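Local coordinates for protein mucin-like protocadherin (Homo sapiens, PDB 6OAE) that probably joins adjacent microvilli of epithelial cells by calcium-dependent heterophilic adhesion through its extracellular cadherin repeats, of which the first two form this chain, at residues D92-A97 with P191-T196; F137-E142 with L180-P185. All coordinates share one frame; numbering follows the deposited sequence.

Contact 1. Residues D92-A97 with P191-T196; sequences DVNDNA and PSHTAT. With CA (calcium ion), chain C; CA (calcium ion), chain E; CA (calcium ion), chain D.
His-193 is the side chain that the linker between the two cadherin repeats packs around. With CG beside its own backbone N (chi1 -51°), the imidazole reaches into the bend of 92-97. The backbone N of Ala-97 and the carbonyl carbon of Asn-96 lie over one face, the N toward the rim, and at the edge, near the ring plane, CE1 comes 3.2 Å from the carbonyl O of Asn-94. At the root of the ring, His-193 CB rests 3.6 Å from Ala-97 CB. Asn-94, the centre of an inverse gamma turn, meets the histidine tip to tip, amide and ring planes 87° apart. Its OD1 binds a calcium ion at 2.4 Å, and Asn-96 O the same ion at 2.3 Å. His-193 ND1 probably hydrogen-bonds to Asp-183 OD2, itself a ligand of that calcium, making the histidine a second-shell residue. The Pro-191 side is looser and more exposed; its CG only brushes Asn-94 CB at 3.9 Å, and Asn-94 ND2 gives the Pro-191 carbonyl O a weak, bent bond of 3.4 Å. Asp-92 OD1 and the carbonyl O of Val-93 bind a second calcium ion, and Asp-95 bridges it through OD1 to a third, held by OD2; Glu-17 and Glu-63 bind both ions. Segment 92-97 follows strand 79-91 and leads toward strand 104-110, while 191-196 runs into strand 194-204, which pairs with strand 174-182.

Contact 2. Residues F137-E142 with L180-P185; sequences FYTLQE and LVRDTP. With CA (calcium ion), chain E.
The Phe-137 ring carries Pro-185 on one face: the proline CA stands over the ring centre, 3.6 Å from the centroid, in a CH-pi contact, with Pro-185 CB close to Phe-137 CZ. Arg-182 NH2 and the Thr-184 carbonyl approach the ring obliquely. The guanidinium of Arg-182, only 18° from the ring plane, has Phe-137 CB over one of its faces, 3.8 Å from Arg-182 CZ. It is steadied from its own segment, NH2 donating to Pro-185 O at 2.8 Å from above the carbonyl plane, while NE gives weak bonds to the carbonyls of Thr-184 and Pro-185. On the other face of the sheet, Val-181 CG2, anti to its backbone N, lies over the Tyr-138 ring toward the rim, 3.4 Å from CE2; the tyrosine OH bonds to Ala-127 N. An alanine in place of Phe-137 would lose the ring under Pro-185 and would probably loosen the packing of the chain after strand 174-182, around Pro-185. The backbones pair antiparallel through four nearly straight bonds, Phe-137 with Arg-182 and Thr-139 with Leu-180, Tyr-138 and Val-181 forming the non-hydrogen-bonded pair between them. A water bridges Phe-137 O and Thr-139 OG1, 2.8 Å from the latter. Past the strand, Asp-183 turns away and binds calcium through OD2 at 2.3 Å. In the second cadherin repeat, strand 137-142 is an outermost strand of its four-stranded sheet; strand 174-182 lies inside, flanked on its other side by strand 194-204.

Contact 1 is a surface contact at the junction of the two repeats, built from loops, metal ligands and one histidine; contact 2 is partly buried within the second repeat and rests on regular strand pairing with CH-pi packing. They meet at one calcium ion, to which 92-97 supplies Asn-94 and Asn-96 and 180-185 supplies Asp-183. Besides the histidine's tie to that aspartate, a probable hydrogen bond links them, Ser-192 OG to Thr-184 OG1 at 2.7 Å. Because strands 174-182 and 194-204 are sheet neighbours, the backbone pairing of contact 2 carries on across the sheet into the strand that starts in contact 1.

Contact 1. Residues D92-A97 with P191-T196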
ATOM      1  N   ASP A  92      -5.385   4.917  -5.390  1.00 25.89           N
ATOM      2  CA  ASP A  92      -4.350   3.945  -4.974  1.00 26.74           C
ATOM      3  C   ASP A  92      -4.263   2.826  -6.013  1.00 26.67           C
ATOM      4  O   ASP A  92      -5.325   2.355  -6.535  1.00 25.21           O
ATOM      5  CB  ASP A  92      -4.619   3.394  -3.573  1.00 28.30           C
ATOM      6  CG  ASP A  92      -3.540   2.421  -3.135  1.00 29.31           C
ATOM      7  OD1 ASP A  92      -2.321   2.698  -3.423  1.00 27.82           O
ATOM      8  OD2 ASP A  92      -3.914   1.369  -2.553  1.00 31.74           O
ATOM      9  N   VAL A  93      -3.037   2.433  -6.310  1.00 25.42           N
ATOM     10  CA  VAL A  93      -2.661   1.273  -7.157  1.00 26.56           C
ATOM     11  C   VAL A  93      -1.871   0.320  -6.249  1.00 25.95           C
ATOM     12  O   VAL A  93      -1.178   0.807  -5.310  1.00 24.90           O
ATOM     13  CB  VAL A  93      -1.855   1.753  -8.380  1.00 28.05           C
ATOM     14  CG1 VAL A  93      -1.118   0.618  -9.093  1.00 29.95           C
ATOM     15  CG2 VAL A  93      -2.746   2.522  -9.361  1.00 29.13           C
ATOM     16  N   ASN A  94      -1.974  -0.981  -6.491  1.00 25.94           N
ATOM     17  CA  ASN A  94      -1.139  -1.989  -5.790  1.00 26.01           C
ATOM     18  C   ASN A  94       0.260  -1.903  -6.406  1.00 25.21           C
ATOM     19  O   ASN A  94       0.561  -2.689  -7.330  1.00 23.73           O
ATOM     20  CB  ASN A  94      -1.785  -3.386  -5.856  1.00 26.95           C
ATOM     21  CG  ASN A  94      -0.956  -4.426  -5.133  1.00 27.04           C
ATOM     22  OD1 ASN A  94      -0.019  -4.066  -4.431  1.00 25.03           O
ATOM     23  ND2 ASN A  94      -1.287  -5.701  -5.308  1.00 27.91           N
ATOM     24  N   ASP A  95       1.086  -0.960  -5.942  1.00 24.55           N
ATOM     25  CA  ASP A  95       2.409  -0.653  -6.547  1.00 25.55           C
ATOM     26  C   ASP A  95       3.562  -0.959  -5.571  1.00 25.71           C
ATOM     27  O   ASP A  95       4.728  -0.668  -5.934  1.00 26.48           O
ATOM     28  CB  ASP A  95       2.457   0.794  -7.071  1.00 24.54           C
ATOM     29  CG  ASP A  95       2.292   1.901  -6.046  1.00 24.05           C
ATOM     30  OD1 ASP A  95       1.691   1.651  -4.986  1.00 24.76           O
ATOM     31  OD2 ASP A  95       2.766   3.057  -6.324  1.00 23.31           O
ATOM     32  N   ASN A  96       3.268  -1.534  -4.399  1.00 25.52           N
ATOM     33  CA  ASN A  96       4.256  -1.893  -3.355  1.00 24.45           C
ATOM     34  C   ASN A  96       4.130  -3.385  -3.045  1.00 25.31           C
ATOM     35  O   ASN A  96       2.996  -3.912  -3.040  1.00 23.87           O
ATOM     36  CB  ASN A  96       4.083  -1.030  -2.101  1.00 24.04           C
ATOM     37  CG  ASN A  96       4.466   0.414  -2.358  1.00 24.71           C
ATOM     38  OD1 ASN A  96       5.636   0.772  -2.289  1.00 26.52           O
ATOM     39  ND2 ASN A  96       3.493   1.247  -2.656  1.00 23.57           N
ATOM     40  N   ALA A  97       5.266  -4.048  -2.825  1.00 24.85           N
ATOM     41  CA  ALA A  97       5.324  -5.486  -2.476  1.00 24.42           C
ATOM     42  C   ALA A  97       5.344  -5.603  -0.954  1.00 25.38           C
ATOM     43  O   ALA A  97       5.895  -4.739  -0.259  1.00 24.92           O
ATOM     44  CB  ALA A  97       6.524  -6.145  -3.114  1.00 24.10           C
ATOM     45  N   PRO A 191      -2.273  -6.788 -10.673  1.00 38.25           N
ATOM     46  CA  PRO A 191      -0.987  -6.979  -9.994  1.00 37.83           C
ATOM     47  C   PRO A 191      -1.117  -7.750  -8.666  1.00 36.03           C
ATOM     48  O   PRO A 191      -2.125  -7.604  -7.978  1.00 37.13           O
ATOM     49  CB  PRO A 191      -0.551  -5.534  -9.717  1.00 38.44           C
ATOM     50  CG  PRO A 191      -1.857  -4.827  -9.439  1.00 38.58           C
ATOM     51  CD  PRO A 191      -2.840  -5.461 -10.399  1.00 38.22           C
ATOM     52  N   SER A 192      -0.110  -8.557  -8.339  1.00 33.00           N
ATOM     53  CA  SER A 192       0.014  -9.295  -7.055  1.00 30.59           C
ATOM     54  C   SER A 192       1.500  -9.438  -6.715  1.00 29.19           C
ATOM     55  O   SER A 192       2.267  -9.775  -7.599  1.00 31.59           O
ATOM     56  CB  SER A 192      -0.659 -10.630  -7.110  1.00 30.17           C
ATOM     57  OG  SER A 192      -0.553 -11.296  -5.857  1.00 29.54           O
ATOM     58  N   HIS A 193       1.878  -9.194  -5.473  1.00 26.62           N
ATOM     59  CA  HIS A 193       3.288  -9.264  -5.038  1.00 25.44           C
ATOM     60  C   HIS A 193       3.398 -10.292  -3.928  1.00 24.72           C
ATOM     61  O   HIS A 193       2.509 -10.302  -3.067  1.00 22.07           O
ATOM     62  CB  HIS A 193       3.777  -7.909  -4.564  1.00 26.53           C
ATOM     63  CG  HIS A 193       3.503  -6.817  -5.535  1.00 27.84           C
ATOM     64  ND1 HIS A 193       2.472  -5.937  -5.340  1.00 27.22           N
ATOM     65  CD2 HIS A 193       4.106  -6.479  -6.705  1.00 29.16           C
ATOM     66  CE1 HIS A 193       2.450  -5.075  -6.346  1.00 29.29           C
ATOM     67  NE2 HIS A 193       3.445  -5.392  -7.203  1.00 28.15           N
ATOM     68  N   THR A 194       4.466 -11.080  -3.955  1.00 24.38           N
ATOM     69  CA  THR A 194       4.713 -12.170  -2.985  1.00 25.22           C
ATOM     70  C   THR A 194       6.083 -11.932  -2.361  1.00 25.88           C
ATOM     71  O   THR A 194       6.992 -11.491  -3.085  1.00 26.94           O
ATOM     72  CB  THR A 194       4.605 -13.551  -3.643  1.00 27.27           C
ATOM     73  OG1 THR A 194       3.268 -13.704  -4.115  1.00 29.39           O
ATOM     74  CG2 THR A 194       4.888 -14.697  -2.695  1.00 28.81           C
ATOM     75  N   ALA A 195       6.199 -12.210  -1.065  1.00 24.19           N
ATOM     76  CA  ALA A 195       7.459 -12.267  -0.312  1.00 23.32           C
ATOM     77  C   ALA A 195       7.503 -13.636   0.376  1.00 24.47           C
ATOM     78  O   ALA A 195       6.418 -14.234   0.633  1.00 22.75           O
ATOM     79  CB  ALA A 195       7.541 -11.129   0.661  1.00 23.99           C
ATOM     80  N   THR A 196       8.712 -14.137   0.611  1.00 23.86           N
ATOM     81  CA  THR A 196       8.950 -15.477   1.182  1.00 24.76           C
ATOM     82  C   THR A 196       9.978 -15.321   2.297  1.00 24.21           C
ATOM     83  O   THR A 196      10.821 -14.417   2.216  1.00 24.57           O
ATOM     84  CB  THR A 196       9.394 -16.490   0.116  1.00 26.68           C
ATOM     85  OG1 THR A 196      10.750 -16.225  -0.208  1.00 30.46           O
ATOM     86  CG2 THR A 196       8.588 -16.451  -1.155  1.00 27.86           C
TER
HETATM   87 CA    CA C 302      -0.159   2.305  -3.799  1.00 21.83          CA
HETATM   88 CA    CA E 304       0.861  -4.066  -2.237  1.00 23.42          CA
HETATM   89 CA    CA D 303       2.850   4.741  -4.884  1.00 23.27          CA
HETATM   90  O   HOH W   1       4.245   5.772  -6.554  1.00 21.40           O

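Contact 2. Residues F137-E142 with L180-P185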
ATOM      1  N   PHE A 137      -2.174 -11.903   2.911  1.00 21.04           N
ATOM      2  CA  PHE A 137      -2.604 -13.316   2.894  1.00 21.29           C
ATOM      3  C   PHE A 137      -1.352 -14.166   3.072  1.00 21.50           C
ATOM      4  O   PHE A 137      -0.449 -14.083   2.227  1.00 21.71           O
ATOM      5  CB  PHE A 137      -3.327 -13.628   1.593  1.00 20.78           C
ATOM      6  CG  PHE A 137      -4.682 -12.983   1.518  1.00 22.12           C
ATOM      7  CD1 PHE A 137      -4.814 -11.627   1.220  1.00 21.94           C
ATOM      8  CD2 PHE A 137      -5.832 -13.729   1.764  1.00 21.95           C
ATOM      9  CE1 PHE A 137      -6.071 -11.039   1.179  1.00 22.10           C
ATOM     10  CE2 PHE A 137      -7.087 -13.136   1.711  1.00 21.93           C
ATOM     11  CZ  PHE A 137      -7.204 -11.796   1.410  1.00 22.46           C
ATOM     12  N   TYR A 138      -1.328 -14.954   4.142  1.00 21.71           N
ATOM     13  CA  TYR A 138      -0.158 -15.746   4.577  1.00 21.04           C
ATOM     14  C   TYR A 138      -0.427 -17.226   4.397  1.00 22.01           C
ATOM     15  O   TYR A 138      -1.538 -17.708   4.739  1.00 21.60           O
ATOM     16  CB  TYR A 138       0.143 -15.464   6.035  1.00 20.33           C
ATOM     17  CG  TYR A 138       0.516 -14.044   6.329  1.00 19.79           C
ATOM     18  CD1 TYR A 138      -0.456 -13.088   6.601  1.00 20.97           C
ATOM     19  CD2 TYR A 138       1.848 -13.649   6.343  1.00 20.48           C
ATOM     20  CE1 TYR A 138      -0.105 -11.775   6.882  1.00 21.39           C
ATOM     21  CE2 TYR A 138       2.208 -12.345   6.636  1.00 21.89           C
ATOM     22  CZ  TYR A 138       1.229 -11.406   6.905  1.00 21.81           C
ATOM     23  OH  TYR A 138       1.570 -10.106   7.182  1.00 23.41           O
ATOM     24  N   THR A 139       0.582 -17.920   3.896  1.00 22.53           N
ATOM     25  CA  THR A 139       0.568 -19.369   3.630  1.00 23.50           C
ATOM     26  C   THR A 139       1.791 -19.991   4.272  1.00 23.19           C
ATOM     27  O   THR A 139       2.874 -19.405   4.133  1.00 23.25           O
ATOM     28  CB  THR A 139       0.546 -19.650   2.126  1.00 25.83           C
ATOM     29  OG1 THR A 139      -0.601 -18.958   1.634  1.00 30.14           O
ATOM     30  CG2 THR A 139       0.436 -21.127   1.833  1.00 28.87           C
ATOM     31  N   LEU A 140       1.619 -21.143   4.927  1.00 23.46           N
ATOM     32  CA  LEU A 140       2.725 -21.926   5.523  1.00 23.77           C
ATOM     33  C   LEU A 140       2.883 -23.208   4.697  1.00 25.94           C
ATOM     34  O   LEU A 140       1.853 -23.941   4.525  1.00 24.72           O
ATOM     35  CB  LEU A 140       2.383 -22.223   6.976  1.00 24.51           C
ATOM     36  CG  LEU A 140       3.551 -22.722   7.817  1.00 24.96           C
ATOM     37  CD1 LEU A 140       4.512 -21.586   8.135  1.00 24.87           C
ATOM     38  CD2 LEU A 140       3.033 -23.375   9.093  1.00 25.37           C
ATOM     39  N   GLN A 141       4.082 -23.452   4.175  1.00 27.23           N
ATOM     40  CA  GLN A 141       4.395 -24.657   3.356  1.00 29.61           C
ATOM     41  C   GLN A 141       5.533 -25.426   4.031  1.00 28.61           C
ATOM     42  O   GLN A 141       6.592 -24.835   4.231  1.00 25.33           O
ATOM     43  CB  GLN A 141       4.760 -24.231   1.941  1.00 33.10           C
ATOM     44  CG  GLN A 141       5.058 -25.399   1.015  1.00 38.35           C
ATOM     45  CD  GLN A 141       5.398 -24.975  -0.393  1.00 43.43           C
ATOM     46  OE1 GLN A 141       6.070 -25.707  -1.125  1.00 49.83           O
ATOM     47  NE2 GLN A 141       4.937 -23.788  -0.786  1.00 44.83           N
ATOM     48  N   GLU A 142       5.314 -26.693   4.373  1.00 28.91           N
ATOM     49  CA  GLU A 142       6.378 -27.497   5.024  1.00 31.28           C
ATOM     50  C   GLU A 142       7.553 -27.617   4.049  1.00 31.78           C
ATOM     51  O   GLU A 142       7.323 -27.792   2.836  1.00 29.28           O
ATOM     52  CB  GLU A 142       5.890 -28.857   5.521  1.00 32.28           C
ATOM     53  CG  GLU A 142       5.375 -29.783   4.452  1.00 34.10           C
ATOM     54  CD  GLU A 142       4.895 -31.101   5.019  1.00 35.64           C
ATOM     55  OE1 GLU A 142       5.002 -32.100   4.303  1.00 37.93           O
ATOM     56  OE2 GLU A 142       4.433 -31.124   6.185  1.00 34.56           O
ATOM     57  N   LEU A 180       4.939 -17.699   3.123  1.00 21.68           N
ATOM     58  CA  LEU A 180       4.654 -16.839   1.950  1.00 23.47           C
ATOM     59  C   LEU A 180       3.675 -15.767   2.372  1.00 22.20           C
ATOM     60  O   LEU A 180       2.781 -16.056   3.179  1.00 22.44           O
ATOM     61  CB  LEU A 180       4.031 -17.649   0.815  1.00 25.93           C
ATOM     62  CG  LEU A 180       4.737 -18.947   0.451  1.00 29.98           C
ATOM     63  CD1 LEU A 180       4.013 -19.622  -0.705  1.00 32.62           C
ATOM     64  CD2 LEU A 180       6.186 -18.694   0.099  1.00 31.42           C
ATOM     65  N   VAL A 181       3.808 -14.577   1.809  1.00 21.23           N
ATOM     66  CA  VAL A 181       2.769 -13.542   1.993  1.00 21.15           C
ATOM     67  C   VAL A 181       2.481 -12.973   0.610  1.00 21.62           C
ATOM     68  O   VAL A 181       3.445 -12.828  -0.166  1.00 22.25           O
ATOM     69  CB  VAL A 181       3.188 -12.464   3.010  1.00 20.75           C
ATOM     70  CG1 VAL A 181       4.421 -11.674   2.561  1.00 21.00           C
ATOM     71  CG2 VAL A 181       2.028 -11.541   3.326  1.00 21.19           C
ATOM     72  N   ARG A 182       1.217 -12.693   0.318  1.00 21.49           N
ATOM     73  CA  ARG A 182       0.823 -11.970  -0.917  1.00 22.45           C
ATOM     74  C   ARG A 182      -0.129 -10.855  -0.497  1.00 22.33           C
ATOM     75  O   ARG A 182      -0.735 -10.965   0.606  1.00 21.06           O
ATOM     76  CB  ARG A 182       0.248 -12.922  -1.976  1.00 23.61           C
ATOM     77  CG  ARG A 182      -1.024 -13.629  -1.557  1.00 25.14           C
ATOM     78  CD  ARG A 182      -1.755 -14.402  -2.649  1.00 26.83           C
ATOM     79  NE  ARG A 182      -3.013 -14.897  -2.092  1.00 27.03           N
ATOM     80  CZ  ARG A 182      -3.177 -16.035  -1.403  1.00 30.38           C
ATOM     81  NH1 ARG A 182      -2.170 -16.866  -1.171  1.00 31.89           N
ATOM     82  NH2 ARG A 182      -4.376 -16.351  -0.949  1.00 29.78           N
ATOM     83  N   ASP A 183      -0.272  -9.830  -1.345  1.00 22.29           N
ATOM     84  CA  ASP A 183      -1.104  -8.636  -1.041  1.00 22.46           C
ATOM     85  C   ASP A 183      -2.443  -8.702  -1.793  1.00 23.98           C
ATOM     86  O   ASP A 183      -3.079  -7.669  -1.911  1.00 23.37           O
ATOM     87  CB  ASP A 183      -0.324  -7.360  -1.339  1.00 22.91           C
ATOM     88  CG  ASP A 183       0.213  -7.237  -2.755  1.00 22.39           C
ATOM     89  OD1 ASP A 183      -0.098  -8.113  -3.618  1.00 21.60           O
ATOM     90  OD2 ASP A 183       0.966  -6.271  -2.970  1.00 23.42           O
ATOM     91  N   THR A 184      -2.839  -9.879  -2.288  1.00 23.80           N
ATOM     92  CA  THR A 184      -4.129 -10.113  -2.981  1.00 23.65           C
ATOM     93  C   THR A 184      -4.748 -11.408  -2.472  1.00 24.41           C
ATOM     94  O   THR A 184      -4.039 -12.352  -2.132  1.00 23.85           O
ATOM     95  CB  THR A 184      -3.946 -10.157  -4.502  1.00 24.01           C
ATOM     96  OG1 THR A 184      -3.102 -11.267  -4.847  1.00 24.05           O
ATOM     97  CG2 THR A 184      -3.397  -8.852  -5.032  1.00 23.83           C
ATOM     98  N   PRO A 185      -6.086 -11.514  -2.405  1.00 25.37           N
ATOM     99  CA  PRO A 185      -6.716 -12.767  -2.009  1.00 25.81           C
ATOM    100  C   PRO A 185      -6.398 -13.895  -3.003  1.00 27.57           C
ATOM    101  O   PRO A 185      -6.229 -15.007  -2.570  1.00 28.56           O
ATOM    102  CB  PRO A 185      -8.225 -12.486  -2.037  1.00 26.00           C
ATOM    103  CG  PRO A 185      -8.369 -11.000  -2.178  1.00 27.06           C
ATOM    104  CD  PRO A 185      -7.060 -10.447  -2.686  1.00 26.40           C
TER
HETATM  105 CA    CA E 304       0.861  -4.066  -2.237  1.00 23.42          CA
HETATM  106  O   HOH W   2       0.497 -16.523   0.867  1.00 28.48           O